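Local coordinates for peptide chain release factor subunit 1 (PDB 3IR9), which probably directs the release of the finished polypeptide at the stop codons UAA, UAG and UGA, and is represented here by its C-terminal domain, at residues K30-D35 with V65-E70; E124-A129 with V136-T141; E70-E75 with G154-I159; K46-E51 with R55-I60. All blocks are in the same frame, centred on the assembly; numbering follows the deposited sequence.

Contact 1 of 4, residues K30-D35 with V65-E70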
loop_
_atom_site.group_PDB
_atom_site.type_symbol
_atom_site.label_atom_id
_atom_site.label_comp_id
_atom_site.label_asym_id
_atom_site.label_seq_id
_atom_site.Cartn_x
_atom_site.Cartn_y
_atom_site.Cartn_z
ATOM N N LYS A 30 15.476 7.480 -8.565
ATOM C CA LYS A 30 16.739 7.862 -7.945
ATOM C C LYS A 30 17.546 8.750 -8.877
ATOM O O LYS A 30 17.769 9.923 -8.585
ATOM C CB LYS A 30 17.564 6.627 -7.583
ATOM C CG LYS A 30 17.121 5.929 -6.310
ATOM C CD LYS A 30 18.114 4.838 -5.922
ATOM C CE LYS A 30 17.760 4.199 -4.585
ATOM N NZ LYS A 30 18.861 3.322 -4.094
ATOM N N ASN A 31 17.988 8.179 -9.995
ATOM C CA ASN A 31 18.780 8.908 -10.982
ATOM C C ASN A 31 18.194 10.270 -11.323
ATOM O O ASN A 31 18.928 11.212 -11.614
ATOM C CB ASN A 31 18.939 8.088 -12.264
ATOM C CG ASN A 31 19.788 6.853 -12.062
ATOM O OD1 ASN A 31 19.918 6.018 -12.960
ATOM N ND2 ASN A 31 20.370 6.725 -10.875
ATOM N N ALA A 32 16.869 10.371 -11.281
ATOM C CA ALA A 32 16.189 11.621 -11.605
ATOM C C ALA A 32 16.394 12.693 -10.529
ATOM O O ALA A 32 16.706 13.844 -10.849
ATOM C CB ALA A 32 14.712 11.374 -11.849
ATOM N N VAL A 33 16.213 12.322 -9.262
ATOM C CA VAL A 33 16.476 13.247 -8.171
ATOM C C VAL A 33 17.943 13.654 -8.229
ATOM O O VAL A 33 18.286 14.830 -8.108
ATOM C CB VAL A 33 16.156 12.632 -6.789
ATOM C CG1 VAL A 33 16.377 13.666 -5.698
ATOM C CG2 VAL A 33 14.722 12.112 -6.741
ATOM N N ARG A 34 18.801 12.663 -8.438
ATOM C CA ARG A 34 20.241 12.878 -8.506
ATOM C C ARG A 34 20.613 13.823 -9.653
ATOM O O ARG A 34 21.440 14.723 -9.485
ATOM C CB ARG A 34 20.969 11.528 -8.619
ATOM C CG ARG A 34 20.801 10.642 -7.374
ATOM C CD ARG A 34 20.428 9.202 -7.713
ATOM N NE ARG A 34 21.526 8.253 -7.559
ATOM C CZ ARG A 34 21.785 7.590 -6.437
ATOM N NH1 ARG A 34 21.034 7.785 -5.361
ATOM N NH2 ARG A 34 22.799 6.737 -6.387
ATOM N N ASP A 35 19.986 13.628 -10.810
ATOM C CA ASP A 35 20.225 14.498 -11.957
ATOM C C ASP A 35 19.732 15.926 -11.681
ATOM O O ASP A 35 20.309 16.896 -12.173
ATOM C CB ASP A 35 19.606 13.907 -13.235
ATOM C CG ASP A 35 20.357 12.668 -13.741
ATOM O OD1 ASP A 35 21.372 12.274 -13.124
ATOM O OD2 ASP A 35 19.930 12.084 -14.761
ATOM N N VAL A 65 12.302 18.283 -17.238
ATOM C CA VAL A 65 11.926 17.212 -16.312
ATOM C C VAL A 65 11.229 17.759 -15.060
ATOM O O VAL A 65 11.743 18.664 -14.402
ATOM C CB VAL A 65 13.154 16.399 -15.848
ATOM C CG1 VAL A 65 12.724 15.292 -14.905
ATOM C CG2 VAL A 65 13.908 15.824 -17.036
ATOM N N LEU A 66 10.065 17.200 -14.732
ATOM C CA LEU A 66 9.298 17.629 -13.562
ATOM C C LEU A 66 9.349 16.600 -12.434
ATOM O O LEU A 66 9.099 15.417 -12.655
ATOM C CB LEU A 66 7.843 17.898 -13.950
ATOM C CG LEU A 66 6.854 18.227 -12.832
ATOM C CD1 LEU A 66 7.221 19.529 -12.110
ATOM C CD2 LEU A 66 5.441 18.289 -13.400
ATOM N N LEU A 67 9.668 17.053 -11.224
ATOM C CA LEU A 67 9.760 16.156 -10.073
ATOM C C LEU A 67 8.725 16.466 -8.982
ATOM O O LEU A 67 8.654 17.584 -8.475
ATOM C CB LEU A 67 11.179 16.159 -9.491
ATOM C CG LEU A 67 12.298 15.738 -10.451
ATOM C CD1 LEU A 67 12.966 16.953 -11.079
ATOM C CD2 LEU A 67 13.335 14.890 -9.740
ATOM N N LEU A 68 7.929 15.457 -8.633
ATOM C CA LEU A 68 6.881 15.575 -7.618
ATOM C C LEU A 68 7.019 14.451 -6.579
ATOM O O LEU A 68 7.183 13.287 -6.943
ATOM C CB LEU A 68 5.494 15.516 -8.280
ATOM C CG LEU A 68 5.268 16.324 -9.569
ATOM C CD1 LEU A 68 3.866 16.126 -10.125
ATOM C CD2 LEU A 68 5.539 17.806 -9.346
ATOM N N SER A 69 6.968 14.789 -5.293
ATOM C CA SER A 69 7.053 13.765 -4.249
ATOM C C SER A 69 5.765 12.954 -4.190
ATOM O O SER A 69 4.692 13.446 -4.530
ATOM C CB SER A 69 7.349 14.377 -2.875
ATOM O OG SER A 69 7.666 13.373 -1.922
ATOM N N GLU A 70 5.882 11.706 -3.754
ATOM C CA GLU A 70 4.730 10.826 -3.625
ATOM C C GLU A 70 3.929 11.222 -2.381
ATOM O O GLU A 70 2.985 10.537 -1.992
ATOM C CB GLU A 70 5.210 9.374 -3.528
ATOM C CG GLU A 70 4.198 8.303 -3.918
ATOM C CD GLU A 70 4.824 6.913 -3.960
ATOM O OE1 GLU A 70 5.736 6.693 -4.784
ATOM O OE2 GLU A 70 4.409 6.041 -3.168
#

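Contact 2 of 4, residues E124-A129 with V136-T141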
loop_
_atom_site.group_PDB
_atom_site.type_symbol
_atom_site.label_atom_id
_atom_site.label_comp_id
_atom_site.label_asym_id
_atom_site.label_seq_id
_atom_site.Cartn_x
_atom_site.Cartn_y
_atom_site.Cartn_z
ATOM N N GLU A 124 -2.573 19.546 -11.568
ATOM C CA GLU A 124 -2.269 20.766 -12.314
ATOM C C GLU A 124 -0.891 20.730 -12.962
ATOM O O GLU A 124 -0.721 21.150 -14.107
ATOM C CB GLU A 124 -2.371 21.991 -11.399
ATOM C CG GLU A 124 -1.864 23.282 -12.035
ATOM C CD GLU A 124 -1.475 24.334 -11.004
ATOM O OE1 GLU A 124 -1.615 24.062 -9.795
ATOM O OE2 GLU A 124 -1.025 25.432 -11.397
ATOM N N PHE A 125 0.090 20.228 -12.218
ATOM C CA PHE A 125 1.480 20.254 -12.656
ATOM C C PHE A 125 1.762 19.210 -13.730
ATOM O O PHE A 125 2.656 19.386 -14.556
ATOM C CB PHE A 125 2.423 20.107 -11.454
ATOM C CG PHE A 125 2.525 21.357 -10.604
ATOM C CD1 PHE A 125 1.410 22.146 -10.362
ATOM C CD2 PHE A 125 3.735 21.735 -10.039
ATOM C CE1 PHE A 125 1.503 23.288 -9.581
ATOM C CE2 PHE A 125 3.830 22.876 -9.255
ATOM C CZ PHE A 125 2.713 23.651 -9.029
ATOM N N SER A 126 0.980 18.135 -13.724
ATOM C CA SER A 126 1.084 17.100 -14.745
ATOM C C SER A 126 0.373 17.526 -16.029
ATOM O O SER A 126 0.814 17.201 -17.134
ATOM C CB SER A 126 0.498 15.794 -14.222
ATOM O OG SER A 126 1.165 15.401 -13.039
ATOM N N GLU A 127 -0.727 18.259 -15.869
ATOM C CA GLU A 127 -1.447 18.848 -16.994
ATOM C C GLU A 127 -0.533 19.806 -17.760
ATOM O O GLU A 127 -0.464 19.767 -18.987
ATOM C CB GLU A 127 -2.691 19.598 -16.499
ATOM C CG GLU A 127 -3.650 18.768 -15.638
ATOM C CD GLU A 127 -4.710 19.620 -14.941
ATOM O OE1 GLU A 127 -5.723 19.056 -14.468
ATOM O OE2 GLU A 127 -4.531 20.857 -14.866
ATOM N N LEU A 128 0.166 20.666 -17.025
ATOM C CA LEU A 128 1.092 21.612 -17.634
ATOM C C LEU A 128 2.315 20.902 -18.198
ATOM O O LEU A 128 2.755 21.209 -19.303
ATOM C CB LEU A 128 1.530 22.665 -16.620
ATOM C CG LEU A 128 0.405 23.422 -15.929
ATOM C CD1 LEU A 128 0.987 24.511 -15.058
ATOM C CD2 LEU A 128 -0.530 23.999 -16.968
ATOM N N ALA A 129 2.872 19.964 -17.434
ATOM C CA ALA A 129 3.992 19.172 -17.922
ATOM C C ALA A 129 3.636 18.596 -19.281
ATOM O O ALA A 129 4.331 18.833 -20.268
ATOM C CB ALA A 129 4.336 18.057 -16.948
ATOM N N VAL A 136 7.400 13.683 -16.914
ATOM C CA VAL A 136 6.825 13.636 -15.568
ATOM C C VAL A 136 7.340 12.446 -14.745
ATOM O O VAL A 136 7.066 11.289 -15.073
ATOM C CB VAL A 136 5.281 13.593 -15.617
ATOM C CG1 VAL A 136 4.700 13.965 -14.261
ATOM C CG2 VAL A 136 4.754 14.530 -16.697
ATOM N N VAL A 137 8.081 12.751 -13.679
ATOM C CA VAL A 137 8.646 11.743 -12.777
ATOM C C VAL A 137 8.108 11.879 -11.350
ATOM O O VAL A 137 8.010 12.986 -10.819
ATOM C CB VAL A 137 10.182 11.850 -12.704
ATOM C CG1 VAL A 137 10.712 11.025 -11.536
ATOM C CG2 VAL A 137 10.815 11.412 -14.014
ATOM N N PHE A 138 7.773 10.750 -10.727
ATOM C CA PHE A 138 7.299 10.749 -9.346
ATOM C C PHE A 138 8.364 10.203 -8.405
ATOM O O PHE A 138 9.229 9.436 -8.823
ATOM C CB PHE A 138 6.007 9.946 -9.220
ATOM C CG PHE A 138 4.867 10.511 -10.021
ATOM C CD1 PHE A 138 4.054 11.504 -9.494
ATOM C CD2 PHE A 138 4.611 10.052 -11.303
ATOM C CE1 PHE A 138 2.998 12.028 -10.235
ATOM C CE2 PHE A 138 3.561 10.571 -12.050
ATOM C CZ PHE A 138 2.754 11.559 -11.514
ATOM N N VAL A 139 8.308 10.601 -7.139
ATOM C CA VAL A 139 9.345 10.212 -6.197
ATOM C C VAL A 139 8.774 9.774 -4.852
ATOM O O VAL A 139 8.353 10.604 -4.047
ATOM C CB VAL A 139 10.367 11.345 -5.980
ATOM C CG1 VAL A 139 11.367 10.940 -4.934
ATOM C CG2 VAL A 139 11.080 11.683 -7.277
ATOM N N SER A 140 8.767 8.465 -4.615
ATOM C CA SER A 140 8.297 7.928 -3.348
ATOM C C SER A 140 9.118 8.528 -2.226
ATOM O O SER A 140 10.280 8.885 -2.411
ATOM C CB SER A 140 8.423 6.407 -3.312
ATOM O OG SER A 140 9.734 6.029 -2.933
ATOM N N THR A 141 8.498 8.637 -1.061
ATOM C CA THR A 141 9.141 9.202 0.108
ATOM C C THR A 141 9.898 8.121 0.867
ATOM O O THR A 141 9.673 7.909 2.059
ATOM C CB THR A 141 8.092 9.794 1.042
ATOM O OG1 THR A 141 8.726 10.296 2.225
ATOM C CG2 THR A 141 7.068 8.718 1.426
#

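Contact 3 of 4, residues E70-E75 with G154-I159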
loop_
_atom_site.group_PDB
_atom_site.type_symbol
_atom_site.label_atom_id
_atom_site.label_comp_id
_atom_site.label_asym_id
_atom_site.label_seq_id
_atom_site.Cartn_x
_atom_site.Cartn_y
_atom_site.Cartn_z
ATOM N N GLU A 70 5.882 11.706 -3.754
ATOM C CA GLU A 70 4.730 10.826 -3.625
ATOM C C GLU A 70 3.929 11.222 -2.381
ATOM O O GLU A 70 2.985 10.537 -1.992
ATOM C CB GLU A 70 5.210 9.374 -3.528
ATOM C CG GLU A 70 4.198 8.303 -3.918
ATOM C CD GLU A 70 4.824 6.913 -3.960
ATOM O OE1 GLU A 70 5.736 6.693 -4.784
ATOM O OE2 GLU A 70 4.409 6.041 -3.168
ATOM N N ASP A 71 4.307 12.343 -1.772
ATOM C CA ASP A 71 3.700 12.774 -0.517
ATOM C C ASP A 71 2.962 14.106 -0.580
ATOM O O ASP A 71 2.427 14.569 0.430
ATOM C CB ASP A 71 4.770 12.848 0.565
ATOM C CG ASP A 71 5.214 11.486 1.025
ATOM O OD1 ASP A 71 4.769 10.488 0.418
ATOM O OD2 ASP A 71 5.996 11.418 1.994
ATOM N N LEU A 72 2.945 14.718 -1.758
ATOM C CA LEU A 72 2.297 16.010 -1.947
ATOM C C LEU A 72 0.839 15.975 -1.533
ATOM O O LEU A 72 -0.006 15.421 -2.241
ATOM C CB LEU A 72 2.366 16.432 -3.409
ATOM C CG LEU A 72 3.748 16.613 -4.018
ATOM C CD1 LEU A 72 3.598 16.784 -5.514
ATOM C CD2 LEU A 72 4.457 17.805 -3.393
ATOM N N ARG A 73 0.540 16.584 -0.394
ATOM C CA ARG A 73 -0.831 16.656 0.078
ATOM C C ARG A 73 -1.327 18.098 0.028
ATOM O O ARG A 73 -1.283 18.804 1.032
ATOM C CB ARG A 73 -0.932 16.081 1.494
ATOM C CG ARG A 73 -0.507 14.620 1.591
ATOM C CD ARG A 73 -1.150 13.800 0.471
ATOM N NE ARG A 73 -1.171 12.358 0.726
ATOM C CZ ARG A 73 -0.558 11.443 -0.025
ATOM N NH1 ARG A 73 0.142 11.803 -1.094
ATOM N NH2 ARG A 73 -0.649 10.160 0.291
ATOM N N ALA A 74 -1.791 18.530 -1.144
ATOM C CA ALA A 74 -2.210 19.922 -1.335
ATOM C C ALA A 74 -3.005 20.150 -2.622
ATOM O O ALA A 74 -2.658 19.620 -3.676
ATOM C CB ALA A 74 -0.995 20.842 -1.300
ATOM N N GLU A 75 -4.063 20.955 -2.534
ATOM C CA GLU A 75 -4.881 21.264 -3.703
ATOM C C GLU A 75 -4.730 22.719 -4.132
ATOM O O GLU A 75 -4.397 23.590 -3.328
ATOM C CB GLU A 75 -6.363 20.998 -3.426
ATOM C CG GLU A 75 -6.651 19.929 -2.401
ATOM C CD GLU A 75 -8.132 19.829 -2.101
ATOM O OE1 GLU A 75 -8.576 20.382 -1.070
ATOM O OE2 GLU A 75 -8.858 19.218 -2.912
ATOM N N GLY A 154 9.985 21.349 -1.170
ATOM C CA GLY A 154 8.539 21.434 -1.249
ATOM C C GLY A 154 7.917 20.232 -1.934
ATOM O O GLY A 154 6.706 20.179 -2.129
ATOM N N GLY A 155 8.742 19.259 -2.298
ATOM C CA GLY A 155 8.243 18.047 -2.924
ATOM C C GLY A 155 7.880 18.291 -4.367
ATOM O O GLY A 155 7.067 17.575 -4.947
ATOM N N ILE A 156 8.494 19.324 -4.938
ATOM C CA ILE A 156 8.269 19.733 -6.318
ATOM C C ILE A 156 9.551 20.357 -6.857
ATOM O O ILE A 156 9.918 21.464 -6.474
ATOM C CB ILE A 156 7.164 20.802 -6.419
ATOM C CG1 ILE A 156 5.842 20.288 -5.847
ATOM C CG2 ILE A 156 6.997 21.267 -7.860
ATOM C CD1 ILE A 156 4.694 21.268 -6.010
ATOM N N ALA A 157 10.241 19.653 -7.740
ATOM C CA ALA A 157 11.469 20.180 -8.311
ATOM C C ALA A 157 11.386 20.129 -9.825
ATOM O O ALA A 157 10.370 19.722 -10.383
ATOM C CB ALA A 157 12.661 19.392 -7.815
ATOM N N ALA A 158 12.454 20.543 -10.491
ATOM C CA ALA A 158 12.497 20.484 -11.944
ATOM C C ALA A 158 13.881 20.796 -12.496
ATOM O O ALA A 158 14.576 21.688 -12.009
ATOM C CB ALA A 158 11.450 21.417 -12.558
ATOM N N ILE A 159 14.279 20.029 -13.504
ATOM C CA ILE A 159 15.423 20.375 -14.325
ATOM C C ILE A 159 14.879 21.115 -15.538
ATOM O O ILE A 159 13.904 20.684 -16.157
ATOM C CB ILE A 159 16.188 19.124 -14.772
ATOM C CG1 ILE A 159 16.683 18.344 -13.551
ATOM C CG2 ILE A 159 17.339 19.506 -15.685
ATOM C CD1 ILE A 159 17.101 16.923 -13.870
#

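Contact 4 of 4, residues K46-E51 with R55-I60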
loop_
_atom_site.group_PDB
_atom_site.type_symbol
_atom_site.label_atom_id
_atom_site.label_comp_id
_atom_site.label_asym_id
_atom_site.label_seq_id
_atom_site.Cartn_x
_atom_site.Cartn_y
_atom_site.Cartn_z
ATOM N N LYS A 46 19.592 25.919 -14.252
ATOM C CA LYS A 46 18.780 25.020 -15.057
ATOM C C LYS A 46 17.936 24.123 -14.169
ATOM O O LYS A 46 17.560 23.020 -14.559
ATOM C CB LYS A 46 19.669 24.165 -15.955
ATOM C CG LYS A 46 20.343 24.952 -17.062
ATOM C CD LYS A 46 21.211 24.063 -17.941
ATOM C CE LYS A 46 20.396 23.020 -18.699
ATOM N NZ LYS A 46 20.155 21.773 -17.915
ATOM N N VAL A 47 17.652 24.600 -12.964
ATOM C CA VAL A 47 16.810 23.861 -12.041
ATOM C C VAL A 47 15.761 24.791 -11.481
ATOM O O VAL A 47 15.762 25.987 -11.759
ATOM C CB VAL A 47 17.609 23.275 -10.867
ATOM C CG1 VAL A 47 18.838 22.536 -11.376
ATOM C CG2 VAL A 47 17.996 24.375 -9.887
ATOM N N ALA A 48 14.868 24.229 -10.683
ATOM C CA ALA A 48 13.810 24.999 -10.053
ATOM C C ALA A 48 13.040 24.067 -9.145
ATOM O O ALA A 48 12.845 22.894 -9.461
ATOM C CB ALA A 48 12.895 25.604 -11.090
ATOM N N TYR A 49 12.612 24.586 -8.007
ATOM C CA TYR A 49 11.922 23.768 -7.024
ATOM C C TYR A 49 10.921 24.612 -6.244
ATOM O O TYR A 49 11.009 25.841 -6.223
ATOM C CB TYR A 49 12.930 23.089 -6.089
ATOM C CG TYR A 49 14.047 24.002 -5.626
ATOM C CD1 TYR A 49 13.917 24.755 -4.467
ATOM C CD2 TYR A 49 15.230 24.111 -6.350
ATOM C CE1 TYR A 49 14.932 25.592 -4.039
ATOM C CE2 TYR A 49 16.252 24.947 -5.932
ATOM C CZ TYR A 49 16.095 25.684 -4.775
ATOM O OH TYR A 49 17.103 26.516 -4.347
ATOM N N GLY A 50 9.957 23.953 -5.616
ATOM C CA GLY A 50 8.922 24.663 -4.899
ATOM C C GLY A 50 7.754 24.986 -5.803
ATOM O O GLY A 50 7.917 25.194 -7.005
ATOM N N GLU A 51 6.568 25.021 -5.211
ATOM C CA GLU A 51 5.335 25.235 -5.951
ATOM C C GLU A 51 5.365 26.473 -6.841
ATOM O O GLU A 51 5.092 26.387 -8.040
ATOM C CB GLU A 51 4.163 25.327 -4.978
ATOM C CG GLU A 51 2.844 25.644 -5.635
ATOM C CD GLU A 51 1.772 25.886 -4.618
ATOM O OE1 GLU A 51 1.869 25.294 -3.519
ATOM O OE2 GLU A 51 0.846 26.670 -4.915
ATOM N N ARG A 55 5.979 26.305 -10.896
ATOM C CA ARG A 55 4.738 26.602 -11.620
ATOM C C ARG A 55 4.972 27.536 -12.799
ATOM O O ARG A 55 4.523 27.265 -13.911
ATOM C CB ARG A 55 3.648 27.191 -10.706
ATOM C CG ARG A 55 2.342 27.463 -11.451
ATOM C CD ARG A 55 1.211 27.945 -10.552
ATOM N NE ARG A 55 0.614 26.875 -9.756
ATOM C CZ ARG A 55 0.859 26.686 -8.462
ATOM N NH1 ARG A 55 0.272 25.695 -7.806
ATOM N NH2 ARG A 55 1.694 27.490 -7.820
ATOM N N ALA A 56 5.685 28.631 -12.546
ATOM C CA ALA A 56 5.921 29.666 -13.550
ATOM C C ALA A 56 6.734 29.179 -14.753
ATOM O O ALA A 56 6.614 29.708 -15.860
ATOM C CB ALA A 56 6.592 30.878 -12.909
ATOM N N ASN A 57 7.569 28.174 -14.530
ATOM C CA ASN A 57 8.376 27.634 -15.608
ATOM C C ASN A 57 7.536 26.747 -16.513
ATOM O O ASN A 57 7.688 26.772 -17.734
ATOM C CB ASN A 57 9.582 26.886 -15.050
ATOM C CG ASN A 57 10.658 27.828 -14.537
ATOM O OD1 ASN A 57 10.877 27.945 -13.331
ATOM N ND2 ASN A 57 11.322 28.519 -15.456
ATOM N N LEU A 58 6.628 25.989 -15.907
ATOM C CA LEU A 58 5.714 25.138 -16.664
ATOM C C LEU A 58 4.819 25.964 -17.573
ATOM O O LEU A 58 4.443 25.525 -18.665
ATOM C CB LEU A 58 4.854 24.309 -15.714
ATOM C CG LEU A 58 5.565 23.126 -15.064
ATOM C CD1 LEU A 58 4.812 22.657 -13.832
ATOM C CD2 LEU A 58 5.731 21.995 -16.062
ATOM N N GLU A 59 4.480 27.164 -17.110
ATOM C CA GLU A 59 3.593 28.060 -17.847
ATOM C C GLU A 59 4.324 28.770 -18.981
ATOM O O GLU A 59 3.756 29.606 -19.675
ATOM C CB GLU A 59 2.921 29.065 -16.903
ATOM C CG GLU A 59 2.001 28.401 -15.874
ATOM C CD GLU A 59 1.370 29.382 -14.899
ATOM O OE1 GLU A 59 1.926 30.488 -14.723
ATOM O OE2 GLU A 59 0.323 29.039 -14.299
ATOM N N ILE A 60 5.586 28.416 -19.174
ATOM C CA ILE A 60 6.339 28.931 -20.299
ATOM C C ILE A 60 7.090 27.796 -20.977
ATOM O O ILE A 60 8.040 28.021 -21.728
ATOM C CB ILE A 60 7.295 30.064 -19.882
ATOM C CG1 ILE A 60 8.293 29.588 -18.833
ATOM C CG2 ILE A 60 6.511 31.219 -19.317
ATOM C CD1 ILE A 60 9.335 30.627 -18.505
#

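Contact 1 of 4, residues K30-D35 with V65-E70
Ala32 is where helix 30-35 first meets strand 63-69. Its CB is aimed at the strand and stops 4.3 Å from Leu67 CD2. Leu67 CD2 comes closer still to the helix backbone, 3.7 Å from Ala32 O. Val33 follows at the flank: its CA sits 3.9 Å from Leu67 CD2, and its CG2 branch closes on that methyl from alongside at 4.3 Å. One leucine branch therefore carries the whole meeting, resting on the peptide that joins Ala32 to Val33. Leu67 gets there because its CG stands anti to the carbonyl carbon (chi1 -59°), which sends the side chain from the strand out over the helix. Arg34, on the far side of the helix, is salt-bridged to Glu145. Asp35 hydrogen-bonds through OD2 to Tyr4 of the second subunit, which also packs on Ala32 and Val65, so the subunit interface begins right beside this buried spot. Leu66 and Leu68 face the opposite way, onto helix 121-131. A sheet with helix 10-41 over one face and helix 121-131 against the other is the layered alpha-beta sandwich of eRF1 domain 3.

Contact 2 of 4, residues E124-A129 with V136-T141
The Phe138 ring approaches Ser126 with its far end, CZ lying 4.4 Å from Ser126 OG, and the hydroxyl meets the ring obliquely. The other ring nearby, Phe125, has Glu124 CB at its edge, in plane; it leads away from strand 136-139 and packs among Glu51, Arg55 and Leu58 of helix 51-58. Closer contacts with the strand fall to Ser126 and Ala129, one helical turn apart, and both are met by Val136. With CG1 anti to the backbone N (chi1 -163°), the valine spreads its two branches along the helix: CG1 reaches Ser126 OG at 4.0 Å, and CG2 presses on Ala129 CB at 3.6 Å. The serine hydroxyl is hydrogen-bonded back to Val122 O, one turn earlier in its own helix, and meets the strand only through apolar atoms. Helix and strand run nearly antiparallel, their short axes 151° apart and 9.9 Å from each other at closest approach. Helix 121-131 is the connection of a beta-alpha-beta unit: it carries the chain towards strand 135-139, which lies parallel beside strand 63-69, and the antiparallel zinc-bearing sheet is inserted before the helix. Val137 and Val139 turn to the other face of the sheet and pack on Ala32 and Val33 of helix 10-41. The two backbones come closest near the turn between helix and strand, with Ala129 CA 6.6 Å from Val136 CA.

Contact 3 of 4, residues E70-E75 with G154-I159
Gly154 and Gly155 both have positive phi (68° and 76°), making a bend just before strand 156-159 that brings Gly155 CA within 6.4 Å of Leu72 CA. Segment 70-75 is the linker by which the chain leaves the central sheet of the alpha-beta sandwich and enters the three-stranded antiparallel sheet that leads to the zinc site, so the contact sits at the junction of the two parts of the domain. Leu72 alone makes it from the linker side. With CG anti to the carbonyl carbon (chi1 -61°), its isobutyl group lies against the glycine bend. Its CD2 lies against two successive carbonyls, 3.0 Å from Gly155 O and 3.5 Å from Gly154 O. A CB on Gly155 would fall 2.9 Å from Leu72 CD2, too close with the leucine where it is. The Gly155 carbonyl is also tied to the backbone of Ser69, so the leucine covers a polar group that has a partner. Past the bend, Ile156 swings its CG1 branch back toward the linker, and the two side chains cross at about a right angle. Ile156 belongs at the same time to the core, touching Leu68, Ile121 and Phe125. An alanine in place of Leu72 loses both methyl branches, which would probably open a gap over the glycine bend and leave Ile156 without its cover from the linker. The apolar meeting itself is direct: Leu72 CD2 lies 3.8 Å from Ile156 CG1, with Leu72 CD1 only slightly farther, at 4.2 Å.

Contact 4 of 4, residues K46-E51 with R55-I60
Glu51 and Arg55 sit one turn apart at the start of helix 51-58, where strand 47-49 gives way to the helix through Gly50 at the N-cap. The backbone joins them in the usual i to i+4 way, Arg55 N donating to Glu51 O at 3.0 Å. Their side chains run side by side, and the arginine, bent at its third torsion (chi3 -76°), turns both end nitrogens onto one oxygen: Glu51 OE2 takes Arg55 NH1 and Arg55 NH2, each at 3.1 Å. Neither bond is straight. Arg55 NH2 is met by the anti lone pair of Glu51 OE2, whereas NH1 comes from above the carboxylate plane, the two flat groups standing 81° apart. OE2 also reaches strand 87-92 through a hydrogen bond with Thr91 OG1, and Arg55 NE reaches helix 121-131 through a salt bridge to Glu124 OE2. An alanine at Glu51 removes the carboxylate and would probably leave NH1 and NH2 of Arg55 without this acceptor, its guanidinium held mainly from the Glu124 side. Farther along, Asn57 packs beside Ala48 of strand 47-49. At the salt bridge the packing is close as well, with Glu51 CG 3.1 Å from Arg55 NH2.

How the contacts relate
All four contacts belong to the alpha-beta core of eRF1 domain 3 and reach one mixed sheet, ordered 47-49, 156-160, 63-69, 135-139. Contact 4 is nested within the loop that contact 1 closes, and contact 2 within the one closed by contact 3. The centres are about 8 to 14 Å apart: contacts 2 and 3 are nearest, contacts 1 and 4 farthest and not touching. Contacts 1 and 3 share Glu70, just past the end of strand 63-69. Neighbouring strands bind the set, as in the probable hydrogen bonds Leu67 O to Ala157 N (2.7 Å) and Gly50 N to Ile156 O (2.6 Å). The antiparallel sheet with the zinc site is inserted between strand 63-69 and helix 121-131 of this core, which segments far apart in the chain hold together.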